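Peptide chain release factor 2 (Thermus thermophilus, PDB 2IHR) directs the termination of translation at the stop codons UGA and UAA, releasing the finished peptide from the ribosome. Local coordinates at residues A[147-152]-A[169-174]; A[185-190]-A[206-211]. All coordinates share one frame; numbering follows the deposited sequence.

Interaction 1. Residues A[147-152]-A[169-174]; sequences QGFQVE and ILVKGE
Gln150 and Lys172 form one antiparallel hydrogen-bonded pair and Glu152 and Leu170 another, the two short strands running 160° apart in direction with Val151 and Val171 as the non-hydrogen-bonded pair between them, and Lys172 N reaching Gln150 O over 2.8 Å in a nearly straight bond (N-H...O 174°) while Gln150 N returns to Lys172 O.

On the face bearing Gln150, Glu152, Leu170 and Lys172, the chain of Lys172 runs extended beyond CG and brings NZ beside the Glu152 carboxylate. Glu152, bent at chi2, offers both oxygens, OE1 at 3.1 Å from Lys172 NZ and OE2 slightly farther; the bonds of this salt bridge are weak. Leu274 of helix 268-294 touches Glu152 and Leu170 on this same face.

The two strands are the arms of a beta hairpin, with 150-158 the outermost strand of the mixed sheet and 164-172 bonded on its far side to strand 115-122. A Schellman motif ending helix 127-145, with Gly148 at positive phi, precedes the first arm by one residue, Phe149.

With CG anti to the carbonyl carbon (chi1 -63°), the Phe149 ring is carried to the second arm, where its CD2 packs 3.6 Å from Val171 CG1. CD1 comes equally near Gly173 CA, and CZ lies 3.5 Å from Glu174 O. A CB on Gly173, at its present backbone angles, would probably clash with Phe149 CD1. Gln147 CB sits over the centre of one ring face, 4.0 Å above the plane. Farther along, Val151 CG1 meets Ile169 CD1 at 4.0 Å, and Ala144 of helix 127-145 touches both Phe149 and Val151.

Interaction 2. Residues A[185-190]-A[206-211]; sequences GVHRLV and AGVEVI
His187 and Val208 meet obliquely across two antiparallel strands, with His187 CD2 3.6 Å from Val208 CG2 and His187 NE2 only a little farther from the same methyl. Chi1 of -69°, with CG anti to the carbonyl carbon, turns the His187 ring toward the second strand and so to Val208. Both ring nitrogens are engaged, NE2 by Glu183 O and ND1 by Tyr314 OH, which should fix the rotation of the imidazole. Val208 holds CG2 anti to its own carbonyl carbon, and that branch does the touching. A phenylalanine in place of His187 would probably leave Glu183 O and Tyr314 OH without these ring partners.

Val186 CG1 comes within 3.8 Å of Ala206 O, which also accepts His187 N at 2.9 Å. Val208 N binds Gly185 O at 2.7 Å. At the backbone angles of Gly185 a CB would run into the carbonyl oxygen of the residue before, so only glycine fits comfortably. Leu118 and Ile120 of strand 115-122 touch Val208, and Leu136 of helix 127-145 touches Ala206. Two hydrogen-bonded pairs, Gly185 with Val208 and His187 with Ala206, flank the non-hydrogen-bonded pair of Val186 and Gly207, the alternating ladder of an antiparallel beta hairpin.

How the interactions relate
Interactions 1 and 2 are successive hairpins along the chain and belong to one mixed sheet, their centres 19 Å apart and their nearest atoms about 7 Å apart, without touching. Strand 115-122 lies between the two pairs, and its Leu118 touches both Ile169 of interaction 1 and Val208 of interaction 2. Helix 127-145 also spans the two, with Leu137 against Ile169 and Trp132 bonded through NE1 to His187 O. Neither contact includes Gln240, the glutamine of the GGQ motif that acts in peptide hydrolysis, inferred to be methylated in the natural protein but unmodified here; both are strand pairings that build the sheet.

Interaction 1. Residues A[147-152]-A[169-174]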
loop_
_atom_site.group_PDB
_atom_site.type_symbol
_atom_site.label_atom_id
_atom_site.label_comp_id
_atom_site.label_asym_id
_atom_site.label_seq_id
_atom_site.Cartn_x
_atom_site.Cartn_y
_atom_site.Cartn_z
ATOM N N GLN A 147 -2.621 -0.817 13.252
ATOM C CA GLN A 147 -3.704 -0.790 12.292
ATOM C C GLN A 147 -4.466 -2.117 12.288
ATOM O O GLN A 147 -5.480 -2.276 11.613
ATOM C CB GLN A 147 -3.122 -0.474 10.916
ATOM C CG GLN A 147 -4.003 0.399 10.082
ATOM C CD GLN A 147 -3.996 1.814 10.569
ATOM O OE1 GLN A 147 -4.795 2.658 10.130
ATOM N NE2 GLN A 147 -3.073 2.100 11.482
ATOM N N GLY A 148 -3.971 -3.062 13.073
ATOM C CA GLY A 148 -4.588 -4.365 13.129
ATOM C C GLY A 148 -4.210 -5.208 11.927
ATOM O O GLY A 148 -5.050 -5.891 11.353
ATOM N N PHE A 149 -2.949 -5.147 11.525
ATOM C CA PHE A 149 -2.489 -5.940 10.397
ATOM C C PHE A 149 -1.435 -6.877 10.943
ATOM O O PHE A 149 -0.770 -6.569 11.924
ATOM C CB PHE A 149 -1.855 -5.083 9.293
ATOM C CG PHE A 149 -2.787 -4.091 8.647
ATOM C CD1 PHE A 149 -4.176 -4.218 8.758
ATOM C CD2 PHE A 149 -2.268 -3.064 7.844
ATOM C CE1 PHE A 149 -5.052 -3.332 8.053
ATOM C CE2 PHE A 149 -3.116 -2.175 7.140
ATOM C CZ PHE A 149 -4.508 -2.307 7.237
ATOM N N GLN A 150 -1.289 -8.026 10.299
ATOM C CA GLN A 150 -0.308 -9.019 10.706
ATOM C C GLN A 150 0.920 -8.860 9.822
ATOM O O GLN A 150 0.833 -8.619 8.610
ATOM C CB GLN A 150 -0.895 -10.430 10.565
ATOM C CG GLN A 150 -2.164 -10.635 11.363
ATOM C CD GLN A 150 -1.931 -10.467 12.845
ATOM O OE1 GLN A 150 -1.405 -11.364 13.504
ATOM N NE2 GLN A 150 -2.301 -9.306 13.379
ATOM N N VAL A 151 2.069 -9.001 10.448
ATOM C CA VAL A 151 3.305 -8.843 9.737
ATOM C C VAL A 151 4.077 -10.165 9.734
ATOM O O VAL A 151 4.266 -10.797 10.780
ATOM C CB VAL A 151 4.171 -7.678 10.389
ATOM C CG1 VAL A 151 5.507 -7.495 9.647
ATOM C CG2 VAL A 151 3.391 -6.376 10.366
ATOM N N GLU A 152 4.522 -10.555 8.536
ATOM C CA GLU A 152 5.297 -11.768 8.316
ATOM C C GLU A 152 6.654 -11.360 7.767
ATOM O O GLU A 152 6.766 -10.949 6.617
ATOM C CB GLU A 152 4.586 -12.638 7.295
ATOM C CG GLU A 152 4.388 -14.054 7.713
ATOM C CD GLU A 152 3.024 -14.576 7.312
ATOM O OE1 GLU A 152 2.033 -14.174 7.963
ATOM O OE2 GLU A 152 2.942 -15.378 6.346
ATOM N N ILE A 169 8.798 -7.648 4.088
ATOM C CA ILE A 169 7.661 -8.105 4.858
ATOM C C ILE A 169 6.350 -8.235 4.098
ATOM O O ILE A 169 6.182 -7.723 2.983
ATOM C CB ILE A 169 7.436 -7.203 6.060
ATOM C CG1 ILE A 169 6.940 -5.819 5.608
ATOM C CG2 ILE A 169 8.734 -7.088 6.834
ATOM C CD1 ILE A 169 6.432 -4.882 6.776
ATOM N N LEU A 170 5.427 -8.951 4.737
ATOM C CA LEU A 170 4.115 -9.220 4.192
ATOM C C LEU A 170 3.176 -8.699 5.249
ATOM O O LEU A 170 3.183 -9.178 6.408
ATOM C CB LEU A 170 3.943 -10.722 4.009
ATOM C CG LEU A 170 2.622 -11.249 3.450
ATOM C CD1 LEU A 170 2.327 -10.633 2.138
ATOM C CD2 LEU A 170 2.725 -12.739 3.343
ATOM N N VAL A 171 2.390 -7.697 4.848
ATOM C CA VAL A 171 1.463 -7.030 5.741
ATOM C C VAL A 171 0.089 -7.463 5.326
ATOM O O VAL A 171 -0.389 -7.108 4.245
ATOM C CB VAL A 171 1.637 -5.464 5.639
ATOM C CG1 VAL A 171 0.585 -4.713 6.503
ATOM C CG2 VAL A 171 3.041 -5.092 6.097
ATOM N N LYS A 172 -0.550 -8.213 6.217
ATOM C CA LYS A 172 -1.876 -8.766 5.964
ATOM C C LYS A 172 -3.018 -8.038 6.674
ATOM O O LYS A 172 -3.056 -7.935 7.899
ATOM C CB LYS A 172 -1.854 -10.241 6.355
ATOM C CG LYS A 172 -0.673 -11.041 5.775
ATOM C CD LYS A 172 -0.636 -12.394 6.424
ATOM C CE LYS A 172 0.074 -13.405 5.554
ATOM N NZ LYS A 172 -0.273 -14.823 5.931
ATOM N N GLY A 173 -3.951 -7.539 5.872
ATOM C CA GLY A 173 -5.091 -6.802 6.385
ATOM C C GLY A 173 -5.761 -6.123 5.201
ATOM O O GLY A 173 -5.173 -6.015 4.120
ATOM N N GLU A 174 -6.993 -5.658 5.405
ATOM C CA GLU A 174 -7.760 -5.014 4.351
ATOM C C GLU A 174 -7.092 -3.749 3.858
ATOM O O GLU A 174 -6.756 -2.863 4.638
ATOM C CB GLU A 174 -9.197 -4.744 4.841
ATOM C CG GLU A 174 -9.721 -3.314 4.726
ATOM C CD GLU A 174 -9.125 -2.379 5.764
ATOM O OE1 GLU A 174 -9.000 -2.799 6.935
ATOM O OE2 GLU A 174 -8.794 -1.224 5.414
#

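Interaction 2. Residues A[185-190]-A[206-211]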
loop_
_atom_site.group_PDB
_atom_site.type_symbol
_atom_site.label_atom_id
_atom_site.label_comp_id
_atom_site.label_asym_id
_atom_site.label_seq_id
_atom_site.Cartn_x
_atom_site.Cartn_y
_atom_site.Cartn_z
ATOM N N GLY A 185 9.100 4.485 -2.710
ATOM C CA GLY A 185 9.903 5.597 -3.166
ATOM C C GLY A 185 11.170 5.666 -2.356
ATOM O O GLY A 185 11.484 4.709 -1.618
ATOM N N VAL A 186 11.906 6.770 -2.480
ATOM C CA VAL A 186 13.150 6.925 -1.725
ATOM C C VAL A 186 12.942 7.805 -0.472
ATOM O O VAL A 186 12.259 8.828 -0.496
ATOM C CB VAL A 186 14.289 7.496 -2.634
ATOM C CG1 VAL A 186 15.590 7.624 -1.844
ATOM C CG2 VAL A 186 14.512 6.566 -3.799
ATOM N N HIS A 187 13.550 7.411 0.628
ATOM C CA HIS A 187 13.354 8.145 1.853
ATOM C C HIS A 187 14.667 8.698 2.329
ATOM O O HIS A 187 15.661 7.958 2.428
ATOM C CB HIS A 187 12.714 7.192 2.903
ATOM C CG HIS A 187 11.301 6.803 2.578
ATOM N ND1 HIS A 187 10.215 7.281 3.273
ATOM C CD2 HIS A 187 10.793 5.967 1.634
ATOM C CE1 HIS A 187 9.102 6.752 2.794
ATOM N NE2 HIS A 187 9.427 5.950 1.794
ATOM N N ARG A 188 14.699 9.999 2.628
ATOM C CA ARG A 188 15.951 10.609 3.084
ATOM C C ARG A 188 15.984 10.994 4.574
ATOM O O ARG A 188 15.024 11.580 5.114
ATOM C CB ARG A 188 16.267 11.831 2.235
ATOM C CG ARG A 188 17.514 12.511 2.650
ATOM C CD ARG A 188 17.843 13.643 1.748
ATOM N NE ARG A 188 16.958 14.773 1.956
ATOM C CZ ARG A 188 17.395 15.991 2.264
ATOM N NH1 ARG A 188 18.695 16.204 2.394
ATOM N NH2 ARG A 188 16.536 16.993 2.437
ATOM N N LEU A 189 17.117 10.670 5.203
ATOM C CA LEU A 189 17.386 10.916 6.611
ATOM C C LEU A 189 18.522 11.888 6.841
ATOM O O LEU A 189 19.607 11.736 6.312
ATOM C CB LEU A 189 17.730 9.593 7.305
ATOM C CG LEU A 189 17.582 9.420 8.848
ATOM C CD1 LEU A 189 18.950 9.275 9.456
ATOM C CD2 LEU A 189 16.815 10.535 9.473
ATOM N N VAL A 190 18.265 12.893 7.648
ATOM C CA VAL A 190 19.270 13.880 7.983
ATOM C C VAL A 190 19.384 14.019 9.500
ATOM O O VAL A 190 18.377 14.249 10.208
ATOM C CB VAL A 190 18.898 15.236 7.409
ATOM C CG1 VAL A 190 20.065 16.168 7.525
ATOM C CG2 VAL A 190 18.422 15.066 5.971
ATOM N N ALA A 206 17.393 5.262 1.776
ATOM C CA ALA A 206 16.937 3.868 1.749
ATOM C C ALA A 206 15.746 3.974 0.828
ATOM O O ALA A 206 15.085 4.992 0.843
ATOM C CB ALA A 206 16.513 3.394 3.132
ATOM N N GLY A 207 15.505 2.969 0.001
ATOM C CA GLY A 207 14.346 3.000 -0.878
ATOM C C GLY A 207 13.331 1.974 -0.371
ATOM O O GLY A 207 13.736 0.940 0.197
ATOM N N VAL A 208 12.037 2.250 -0.574
ATOM C CA VAL A 208 10.948 1.373 -0.116
ATOM C C VAL A 208 10.085 0.963 -1.289
ATOM O O VAL A 208 9.688 1.823 -2.065
ATOM C CB VAL A 208 10.015 2.125 0.941
ATOM C CG1 VAL A 208 8.776 1.321 1.262
ATOM C CG2 VAL A 208 10.785 2.397 2.241
ATOM N N GLU A 209 9.812 -0.344 -1.432
ATOM C CA GLU A 209 8.928 -0.845 -2.487
ATOM C C GLU A 209 7.742 -1.580 -1.897
ATOM O O GLU A 209 7.859 -2.251 -0.848
ATOM C CB GLU A 209 9.629 -1.795 -3.452
ATOM C CG GLU A 209 9.607 -1.288 -4.917
ATOM C CD GLU A 209 8.220 -0.844 -5.447
ATOM O OE1 GLU A 209 8.181 -0.099 -6.449
ATOM O OE2 GLU A 209 7.175 -1.234 -4.887
ATOM N N VAL A 210 6.625 -1.449 -2.607
ATOM C CA VAL A 210 5.357 -2.049 -2.265
ATOM C C VAL A 210 4.634 -2.476 -3.554
ATOM O O VAL A 210 4.428 -1.653 -4.453
ATOM C CB VAL A 210 4.423 -1.025 -1.528
ATOM C CG1 VAL A 210 3.291 -1.760 -0.756
ATOM C CG2 VAL A 210 5.240 -0.183 -0.600
ATOM N N ILE A 211 4.263 -3.759 -3.632
ATOM C CA ILE A 211 3.510 -4.331 -4.757
ATOM C C ILE A 211 2.408 -5.189 -4.096
ATOM O O ILE A 211 2.531 -5.586 -2.941
ATOM C CB ILE A 211 4.394 -5.230 -5.593
ATOM C CG1 ILE A 211 4.743 -6.472 -4.767
ATOM C CG2 ILE A 211 5.624 -4.433 -6.112
ATOM C CD1 ILE A 211 5.708 -7.386 -5.408
#